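PDB 5FA9: peptide methionine sulfoxide reductase MsrA from Treponema denticola ATCC 35405, which probably repairs oxidised proteins by reducing both the S and R forms of methionine sulfoxide back to methionine, through fused MsrA and MsrB domains. Local coordinates for residues Y226-K237 with P276-N287; T240-E248 with R256-G264. The protein carries 2 engineered substitutions. All coordinates share one frame; numbering follows the deposited sequence.

Contact 1: residues Y226-K237 with P276-N287; sequences YDAGCGWPSFTK and PADAGGLRYSIN. Engineered in segment 276-287: Ser285 (natural residue Cys).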
loop_
_atom_site.group_PDB
_atom_site.type_symbol
_atom_site.label_atom_id
_atom_site.label_comp_id
_atom_site.label_asym_id
_atom_site.label_seq_id
_atom_site.Cartn_x
_atom_site.Cartn_y
_atom_site.Cartn_z
ATOM N N TYR B 226 -5.048 16.971 16.106
ATOM C CA TYR B 226 -6.355 17.371 15.595
ATOM C C TYR B 226 -7.380 17.463 16.723
ATOM O O TYR B 226 -7.134 16.999 17.837
ATOM C CB TYR B 226 -6.837 16.391 14.523
ATOM C CG TYR B 226 -7.372 15.087 15.070
ATOM C CD1 TYR B 226 -6.513 14.093 15.521
ATOM C CD2 TYR B 226 -8.738 14.847 15.129
ATOM C CE1 TYR B 226 -7.002 12.900 16.020
ATOM C CE2 TYR B 226 -9.235 13.660 15.626
ATOM C CZ TYR B 226 -8.364 12.691 16.070
ATOM O OH TYR B 226 -8.862 11.507 16.563
ATOM N N ASP B 227 -8.529 18.063 16.429
ATOM C CA ASP B 227 -9.581 18.236 17.425
ATOM C C ASP B 227 -10.571 17.075 17.380
ATOM O O ASP B 227 -11.393 16.983 16.467
ATOM C CB ASP B 227 -10.314 19.563 17.206
ATOM C CG ASP B 227 -11.100 20.012 18.429
ATOM O OD1 ASP B 227 -11.611 19.148 19.172
ATOM O OD2 ASP B 227 -11.208 21.237 18.646
ATOM N N ALA B 228 -10.487 16.192 18.370
ATOM C CA ALA B 228 -11.402 15.062 18.465
ATOM C C ALA B 228 -12.685 15.463 19.186
ATOM O O ALA B 228 -13.688 14.752 19.131
ATOM C CB ALA B 228 -10.733 13.897 19.177
ATOM N N GLY B 229 -12.644 16.607 19.861
ATOM C CA GLY B 229 -13.808 17.127 20.557
ATOM C C GLY B 229 -14.113 16.412 21.859
ATOM O O GLY B 229 -15.194 16.575 22.423
ATOM N N CYS B 230 -13.161 15.618 22.342
ATOM C CA CYS B 230 -13.367 14.847 23.563
ATOM C C CYS B 230 -12.716 15.506 24.778
ATOM O O CYS B 230 -12.783 14.978 25.887
ATOM C CB CYS B 230 -12.831 13.424 23.390
ATOM S SG CYS B 230 -13.692 12.459 22.125
ATOM N N GLY B 231 -12.091 16.658 24.564
ATOM C CA GLY B 231 -11.534 17.435 25.657
ATOM C C GLY B 231 -10.071 17.172 25.964
ATOM O O GLY B 231 -9.501 17.800 26.855
ATOM N N TRP B 232 -9.459 16.248 25.231
ATOM C CA TRP B 232 -8.043 15.951 25.419
ATOM C C TRP B 232 -7.257 16.159 24.130
ATOM O O TRP B 232 -7.804 16.006 23.038
ATOM C CB TRP B 232 -7.848 14.515 25.913
ATOM C CG TRP B 232 -8.432 14.247 27.263
ATOM C CD1 TRP B 232 -7.937 14.656 28.466
ATOM C CD2 TRP B 232 -9.613 13.488 27.551
ATOM N NE1 TRP B 232 -8.744 14.210 29.486
ATOM C CE2 TRP B 232 -9.778 13.490 28.950
ATOM C CE3 TRP B 232 -10.548 12.814 26.761
ATOM C CZ2 TRP B 232 -10.840 12.842 29.576
ATOM C CZ3 TRP B 232 -11.603 12.172 27.385
ATOM C CH2 TRP B 232 -11.741 12.191 28.778
ATOM N N PRO B 233 -5.972 16.530 24.258
ATOM C CA PRO B 233 -5.060 16.573 23.111
ATOM C C PRO B 233 -5.058 15.249 22.354
ATOM O O PRO B 233 -4.769 14.207 22.941
ATOM C CB PRO B 233 -3.700 16.840 23.758
ATOM C CG PRO B 233 -4.026 17.598 24.996
ATOM C CD PRO B 233 -5.341 17.048 25.486
ATOM N N SER B 234 -5.378 15.295 21.066
ATOM C CA SER B 234 -5.519 14.079 20.273
ATOM C C SER B 234 -4.572 14.069 19.079
ATOM O O SER B 234 -4.403 15.079 18.397
ATOM C CB SER B 234 -6.963 13.918 19.798
ATOM O OG SER B 234 -7.857 13.880 20.896
ATOM N N PHE B 235 -3.958 12.916 18.836
ATOM C CA PHE B 235 -3.003 12.766 17.746
ATOM C C PHE B 235 -3.329 11.536 16.904
ATOM O O PHE B 235 -3.946 10.587 17.389
ATOM C CB PHE B 235 -1.576 12.672 18.291
ATOM C CG PHE B 235 -1.166 13.851 19.128
ATOM C CD1 PHE B 235 -1.399 13.864 20.493
ATOM C CD2 PHE B 235 -0.545 14.946 18.549
ATOM C CE1 PHE B 235 -1.024 14.948 21.266
ATOM C CE2 PHE B 235 -0.167 16.032 19.316
ATOM C CZ PHE B 235 -0.407 16.032 20.677
ATOM N N THR B 236 -2.916 11.562 15.640
ATOM C CA THR B 236 -3.200 10.463 14.722
ATOM C C THR B 236 -2.097 9.410 14.750
ATOM O O THR B 236 -2.302 8.274 14.324
ATOM C CB THR B 236 -3.374 10.968 13.279
ATOM O OG1 THR B 236 -2.137 11.523 12.812
ATOM C CG2 THR B 236 -4.459 12.032 13.216
ATOM N N LYS B 237 -0.929 9.795 15.256
ATOM C CA LYS B 237 0.207 8.886 15.351
ATOM C C LYS B 237 1.273 9.436 16.290
ATOM O O LYS B 237 1.215 10.594 16.700
ATOM C CB LYS B 237 0.817 8.635 13.970
ATOM C CG LYS B 237 1.618 9.809 13.426
ATOM C CD LYS B 237 2.118 9.536 12.016
ATOM C CE LYS B 237 3.083 8.362 11.989
ATOM N NZ LYS B 237 4.309 8.626 12.792
ATOM N N PRO B 276 -9.426 9.752 12.615
ATOM C CA PRO B 276 -9.670 10.043 11.197
ATOM C C PRO B 276 -9.093 8.956 10.299
ATOM O O PRO B 276 -7.895 8.674 10.356
ATOM C CB PRO B 276 -8.955 11.382 10.982
ATOM C CG PRO B 276 -7.945 11.456 12.077
ATOM C CD PRO B 276 -8.582 10.776 13.250
ATOM N N ALA B 277 -9.948 8.357 9.478
ATOM C CA ALA B 277 -9.585 7.174 8.705
ATOM C C ALA B 277 -8.499 7.437 7.664
ATOM O O ALA B 277 -7.694 6.553 7.369
ATOM C CB ALA B 277 -10.817 6.605 8.035
ATOM N N ASP B 278 -8.472 8.645 7.109
ATOM C CA ASP B 278 -7.486 8.977 6.086
ATOM C C ASP B 278 -6.088 9.131 6.685
ATOM O O ASP B 278 -5.087 9.060 5.972
ATOM C CB ASP B 278 -7.887 10.255 5.338
ATOM C CG ASP B 278 -8.178 11.420 6.270
ATOM O OD1 ASP B 278 -7.865 11.327 7.475
ATOM O OD2 ASP B 278 -8.721 12.437 5.790
ATOM N N ALA B 279 -6.031 9.333 7.997
ATOM C CA ALA B 279 -4.760 9.483 8.696
ATOM C C ALA B 279 -4.329 8.170 9.341
ATOM O O ALA B 279 -3.277 8.096 9.975
ATOM C CB ALA B 279 -4.857 10.581 9.744
ATOM N N GLY B 280 -5.149 7.137 9.173
ATOM C CA GLY B 280 -4.848 5.828 9.722
ATOM C C GLY B 280 -5.931 5.297 10.642
ATOM O O GLY B 280 -5.943 4.114 10.979
ATOM N N GLY B 281 -6.841 6.174 11.053
ATOM C CA GLY B 281 -7.968 5.773 11.876
ATOM C C GLY B 281 -7.634 5.633 13.348
ATOM O O GLY B 281 -8.437 5.115 14.125
ATOM N N LEU B 282 -6.450 6.092 13.736
ATOM C CA LEU B 282 -6.024 6.016 15.129
ATOM C C LEU B 282 -6.230 7.339 15.857
ATOM O O LEU B 282 -5.915 8.405 15.328
ATOM C CB LEU B 282 -4.554 5.602 15.219
ATOM C CG LEU B 282 -4.182 4.236 14.643
ATOM C CD1 LEU B 282 -2.673 4.119 14.478
ATOM C CD2 LEU B 282 -4.716 3.122 15.528
ATOM N N ARG B 283 -6.757 7.262 17.074
ATOM C CA ARG B 283 -6.886 8.439 17.925
ATOM C C ARG B 283 -6.087 8.269 19.210
ATOM O O ARG B 283 -6.478 7.517 20.104
ATOM C CB ARG B 283 -8.355 8.717 18.255
ATOM C CG ARG B 283 -8.554 9.853 19.254
ATOM C CD ARG B 283 -10.022 10.228 19.396
ATOM N NE ARG B 283 -10.823 9.139 19.947
ATOM C CZ ARG B 283 -11.254 9.092 21.203
ATOM N NH1 ARG B 283 -10.961 10.074 22.046
ATOM N NH2 ARG B 283 -11.981 8.063 21.618
ATOM N N TYR B 284 -4.959 8.966 19.294
ATOM C CA TYR B 284 -4.152 8.958 20.505
ATOM C C TYR B 284 -4.637 10.034 21.466
ATOM O O TYR B 284 -4.347 11.216 21.284
ATOM C CB TYR B 284 -2.673 9.167 20.173
ATOM C CG TYR B 284 -2.012 7.975 19.518
ATOM C CD1 TYR B 284 -2.141 7.745 18.154
ATOM C CD2 TYR B 284 -1.256 7.079 20.264
ATOM C CE1 TYR B 284 -1.537 6.656 17.552
ATOM C CE2 TYR B 284 -0.650 5.989 19.670
ATOM C CZ TYR B 284 -0.793 5.782 18.315
ATOM O OH TYR B 284 -0.189 4.698 17.723
ATOM N N SER B 285 -5.379 9.620 22.488
ATOM C CA SER B 285 -5.880 10.551 23.490
ATOM C C SER B 285 -4.860 10.693 24.612
ATOM O O SER B 285 -4.647 9.765 25.392
ATOM C CB SER B 285 -7.228 10.082 24.041
ATOM O OG SER B 285 -7.878 11.121 24.752
ATOM N N ILE B 286 -4.227 11.859 24.684
ATOM C CA ILE B 286 -3.118 12.074 25.607
ATOM C C ILE B 286 -3.388 13.245 26.545
ATOM O O ILE B 286 -3.828 14.309 26.110
ATOM C CB ILE B 286 -1.800 12.332 24.845
ATOM C CG1 ILE B 286 -1.561 11.239 23.801
ATOM C CG2 ILE B 286 -0.627 12.427 25.809
ATOM C CD1 ILE B 286 -1.401 9.855 24.391
ATOM N N ASN B 287 -3.128 13.041 27.831
ATOM C CA ASN B 287 -3.242 14.113 28.811
ATOM C C ASN B 287 -2.217 15.210 28.544
ATOM O O ASN B 287 -1.028 14.931 28.386
ATOM C CB ASN B 287 -3.067 13.569 30.231
ATOM C CG ASN B 287 -4.111 12.529 30.592
ATOM O OD1 ASN B 287 -5.242 12.864 30.946
ATOM N ND2 ASN B 287 -3.733 11.259 30.511
HETATM O O HOH W 1 -9.459 12.506 22.495
HETATM O O HOH W 2 -1.145 9.454 11.120
HETATM O O HOH W 3 -3.795 7.246 12.471
#
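Ser234 and Phe235 run antiparallel to Ser285 and Tyr284, the first pair non-hydrogen-bonded and the second hydrogen-bonded, and a third rung is made by Ile286 N on Pro233 O (3.0 Å). The Tyr284 N to Phe235 O bond is short, 2.7 Å.

On the face shared by Ser234 and Ser285, an engineered replacement of cysteine, one water joins both hydroxyls to Arg283 NH1, meeting the guanidinium at its edge, 2.9 Å from NH1. Arg283 arrives there because its chain bends at chi3 (64°): CD passes Ala228 CB, and NH1 ends 3.6 Å from Cys230 SG, while NE pairs with Asp274. Pro276 CG sits over the face of the Tyr226 ring, a CH-pi contact 4.2 Å from the centroid. Thr236 CG2 touches both Pro276 CG (3.7 Å) and Ala279 CB (3.8 Å), and a second water ties Thr236 O to Ala279 O and Leu282 N.

On the opposite face Phe235 CB meets Tyr284 CB at 4.1 Å; the Phe235 ring stacks on Phe220. The pair forms the second and third strands of the MsrB domain's antiparallel sheet, with 225-226 beyond 234-235 and 267-272 on the other side of 283-286; strand 291-295 packs against Phe235 and Ile286.

Contact 2: residues T240-E248 with R256-G264; sequences TTQALQYLE and RTEVVSKTG
Leu244 and Val259 make the tight, buried part of this antiparallel hairpin, with Leu244 CD1 3.7 Å from Val259 CG1 and the two side chains crossing at a slant; the Leu244 side chain also touches Phe220 and Tyr284. Five backbone hydrogen bonds hold the strands together; Glu258 N to Leu247 O is the shortest, 2.6 Å, and the last, Lys262 N to Ala243 O, closes the end where the strands give way to loop. That carbonyl also accepts a hydrogen bond from a water, which in turn accepts from Thr263 N, so the oxygen is gripped twice.

The solvent side is made by the exposed side chains of Gln245, Tyr246, Leu247 and Lys262, with Gln245 and Leu247 lying over buried Val260 and Glu258. The Gln245 side chain crosses the extended Lys262 chain at about a right angle, its NE2 3.4 Å from Lys262 CG, a contact with aliphatic carbon, while Lys262 NZ bonds to a DTT molecule probably left from crystallisation. Leu247 lies alongside Glu258, its CD1 3.7 Å from OE1, and the other carboxylate oxygen, OE2, bonds to His267. On the other face, with Val259, Thr257 CG2 lies at the edge of the Tyr246 ring, near its plane, and 3.8 Å from Tyr246 CB.

Strand 244-249 is the outermost of its sheet in this chain; strand 256-261 pairs on its other side with 267-272, and strand 218-221 packs against Ala243, Leu244 and Ser261.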
loop_
_atom_site.group_PDB
_atom_site.type_symbol
_atom_site.label_atom_id
_atom_site.label_comp_id
_atom_site.label_asym_id
_atom_site.label_seq_id
_atom_site.Cartn_x
_atom_site.Cartn_y
_atom_site.Cartn_z
ATOM N N THR B 240 7.616 9.161 16.429
ATOM C CA THR B 240 8.472 8.074 15.963
ATOM C C THR B 240 7.917 6.733 16.436
ATOM O O THR B 240 7.009 6.687 17.264
ATOM C CB THR B 240 9.932 8.212 16.462
ATOM O OG1 THR B 240 9.961 8.126 17.892
ATOM C CG2 THR B 240 10.547 9.534 16.019
ATOM N N THR B 241 8.470 5.646 15.908
ATOM C CA THR B 241 8.066 4.306 16.321
ATOM C C THR B 241 8.724 3.916 17.640
ATOM O O THR B 241 8.414 2.874 18.217
ATOM C CB THR B 241 8.423 3.254 15.255
ATOM O OG1 THR B 241 9.839 3.258 15.031
ATOM C CG2 THR B 241 7.708 3.554 13.946
ATOM N N GLN B 242 9.633 4.762 18.113
ATOM C CA GLN B 242 10.412 4.476 19.312
ATOM C C GLN B 242 9.945 5.297 20.509
ATOM O O GLN B 242 10.600 5.316 21.552
ATOM C CB GLN B 242 11.894 4.744 19.047
ATOM C CG GLN B 242 12.410 4.126 17.760
ATOM C CD GLN B 242 13.904 4.309 17.588
ATOM O OE1 GLN B 242 14.515 5.157 18.237
ATOM N NE2 GLN B 242 14.500 3.514 16.706
ATOM N N ALA B 243 8.814 5.975 20.356
ATOM C CA ALA B 243 8.330 6.893 21.381
ATOM C C ALA B 243 7.391 6.226 22.381
ATOM O O ALA B 243 7.458 6.498 23.579
ATOM C CB ALA B 243 7.640 8.083 20.731
ATOM N N LEU B 244 6.514 5.356 21.889
ATOM C CA LEU B 244 5.448 4.812 22.725
ATOM C C LEU B 244 5.520 3.303 22.934
ATOM O O LEU B 244 6.119 2.575 22.141
ATOM C CB LEU B 244 4.084 5.162 22.125
ATOM C CG LEU B 244 3.842 6.629 21.768
ATOM C CD1 LEU B 244 2.422 6.822 21.266
ATOM C CD2 LEU B 244 4.119 7.522 22.961
ATOM N N GLN B 245 4.902 2.853 24.020
ATOM C CA GLN B 245 4.656 1.438 24.264
ATOM C C GLN B 245 3.178 1.252 24.583
ATOM O O GLN B 245 2.547 2.136 25.164
ATOM C CB GLN B 245 5.525 0.907 25.406
ATOM C CG GLN B 245 6.861 0.332 24.960
ATOM C CD GLN B 245 7.729 -0.099 26.127
ATOM O OE1 GLN B 245 7.351 0.059 27.288
ATOM N NE2 GLN B 245 8.898 -0.650 25.823
ATOM N N TYR B 246 2.623 0.107 24.203
ATOM C CA TYR B 246 1.192 -0.119 24.356
ATOM C C TYR B 246 0.909 -1.216 25.374
ATOM O O TYR B 246 1.589 -2.242 25.403
ATOM C CB TYR B 246 0.560 -0.472 23.008
ATOM C CG TYR B 246 0.853 0.535 21.917
ATOM C CD1 TYR B 246 1.976 0.407 21.111
ATOM C CD2 TYR B 246 0.008 1.615 21.696
ATOM C CE1 TYR B 246 2.250 1.324 20.114
ATOM C CE2 TYR B 246 0.274 2.539 20.700
ATOM C CZ TYR B 246 1.397 2.388 19.913
ATOM O OH TYR B 246 1.667 3.302 18.921
ATOM N N LEU B 247 -0.100 -0.991 26.210
ATOM C CA LEU B 247 -0.462 -1.954 27.242
ATOM C C LEU B 247 -1.962 -2.210 27.268
ATOM O O LEU B 247 -2.766 -1.280 27.203
ATOM C CB LEU B 247 0.001 -1.468 28.617
ATOM C CG LEU B 247 1.509 -1.371 28.851
ATOM C CD1 LEU B 247 1.800 -0.779 30.222
ATOM C CD2 LEU B 247 2.163 -2.736 28.703
ATOM N N GLU B 248 -2.321 -3.485 27.350
ATOM C CA GLU B 248 -3.693 -3.899 27.599
ATOM C C GLU B 248 -4.207 -3.253 28.879
ATOM O O GLU B 248 -3.555 -3.332 29.920
ATOM C CB GLU B 248 -3.777 -5.424 27.709
ATOM C CG GLU B 248 -2.653 -6.166 26.992
ATOM C CD GLU B 248 -1.395 -6.280 27.839
ATOM O OE1 GLU B 248 -1.387 -5.744 28.968
ATOM O OE2 GLU B 248 -0.416 -6.900 27.374
ATOM N N ARG B 256 -9.503 -1.304 26.827
ATOM C CA ARG B 256 -8.800 -0.196 26.189
ATOM C C ARG B 256 -7.300 -0.453 26.137
ATOM O O ARG B 256 -6.777 -1.294 26.867
ATOM C CB ARG B 256 -9.075 1.112 26.935
ATOM C CG ARG B 256 -10.534 1.533 26.967
ATOM C CD ARG B 256 -10.700 2.888 27.638
ATOM N NE ARG B 256 -10.145 2.895 28.989
ATOM C CZ ARG B 256 -10.073 3.975 29.762
ATOM N NH1 ARG B 256 -10.522 5.141 29.321
ATOM N NH2 ARG B 256 -9.551 3.886 30.978
ATOM N N THR B 257 -6.611 0.273 25.264
ATOM C CA THR B 257 -5.160 0.177 25.175
ATOM C C THR B 257 -4.503 1.403 25.795
ATOM O O THR B 257 -4.770 2.534 25.393
ATOM C CB THR B 257 -4.692 0.032 23.715
ATOM O OG1 THR B 257 -5.351 -1.085 23.108
ATOM C CG2 THR B 257 -3.185 -0.176 23.656
ATOM N N GLU B 258 -3.642 1.170 26.781
ATOM C CA GLU B 258 -2.960 2.255 27.471
ATOM C C GLU B 258 -1.694 2.668 26.729
ATOM O O GLU B 258 -0.920 1.821 26.284
ATOM C CB GLU B 258 -2.618 1.845 28.906
ATOM C CG GLU B 258 -1.821 2.884 29.680
ATOM C CD GLU B 258 -1.324 2.363 31.014
ATOM O OE1 GLU B 258 -1.221 1.128 31.171
ATOM O OE2 GLU B 258 -1.032 3.188 31.904
ATOM N N VAL B 259 -1.493 3.975 26.601
ATOM C CA VAL B 259 -0.301 4.510 25.957
ATOM C C VAL B 259 0.707 4.993 26.994
ATOM O O VAL B 259 0.392 5.836 27.832
ATOM C CB VAL B 259 -0.646 5.673 25.008
ATOM C CG1 VAL B 259 0.618 6.251 24.396
ATOM C CG2 VAL B 259 -1.604 5.206 23.927
ATOM N N VAL B 260 1.920 4.452 26.932
ATOM C CA VAL B 260 2.977 4.827 27.865
ATOM C C VAL B 260 4.273 5.138 27.122
ATOM O O VAL B 260 4.544 4.569 26.064
ATOM C CB VAL B 260 3.244 3.719 28.913
ATOM C CG1 VAL B 260 2.021 3.506 29.794
ATOM C CG2 VAL B 260 3.654 2.420 28.234
ATOM N N SER B 261 5.061 6.056 27.674
ATOM C CA SER B 261 6.354 6.399 27.096
ATOM C C SER B 261 7.284 5.195 27.157
ATOM O O SER B 261 7.413 4.561 28.201
ATOM C CB SER B 261 6.979 7.587 27.831
ATOM O OG SER B 261 6.168 8.743 27.718
ATOM N N LYS B 262 7.922 4.873 26.037
ATOM C CA LYS B 262 8.810 3.719 25.992
ATOM C C LYS B 262 10.043 3.940 26.860
ATOM O O LYS B 262 10.505 3.026 27.542
ATOM C CB LYS B 262 9.231 3.408 24.556
ATOM C CG LYS B 262 10.119 2.180 24.453
ATOM C CD LYS B 262 10.340 1.749 23.019
ATOM C CE LYS B 262 11.093 0.433 22.972
ATOM N NZ LYS B 262 10.819 -0.321 21.720
ATOM N N THR B 263 10.568 5.160 26.834
ATOM C CA THR B 263 11.747 5.496 27.621
ATOM C C THR B 263 11.361 5.792 29.065
ATOM O O THR B 263 11.831 5.130 29.991
ATOM C CB THR B 263 12.493 6.706 27.034
ATOM O OG1 THR B 263 12.988 6.378 25.731
ATOM C CG2 THR B 263 13.659 7.094 27.930
ATOM N N GLY B 264 10.509 6.795 29.247
ATOM C CA GLY B 264 10.013 7.152 30.564
ATOM C C GLY B 264 9.317 6.014 31.289
ATOM O O GLY B 264 9.738 5.603 32.370
HETATM O O HOH W 4 9.624 7.427 25.267
#

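In the fold
Both contacts belong to the six-stranded antiparallel sheet of the MsrB (SelR) half of this fusion, their centres about 15 Å apart. Contact 2 is nested along the chain inside the loop closed by contact 1: the chain leaves strand 234-235, makes the hairpin 244-249/256-261, crosses by strand 267-272 and returns on 283-286. Strand 267-272 therefore lies between the two pairings. Side chains reach across 267-272 and 256-261 on one face of the sheet: Tyr284 OH and Tyr246 OH are 2.6 Å apart in a probable hydrogen bond, and Tyr284 CE2 packs 3.6 Å from Leu244 CD1. A local hairpin and a long-range closure are thus tied into one sheet.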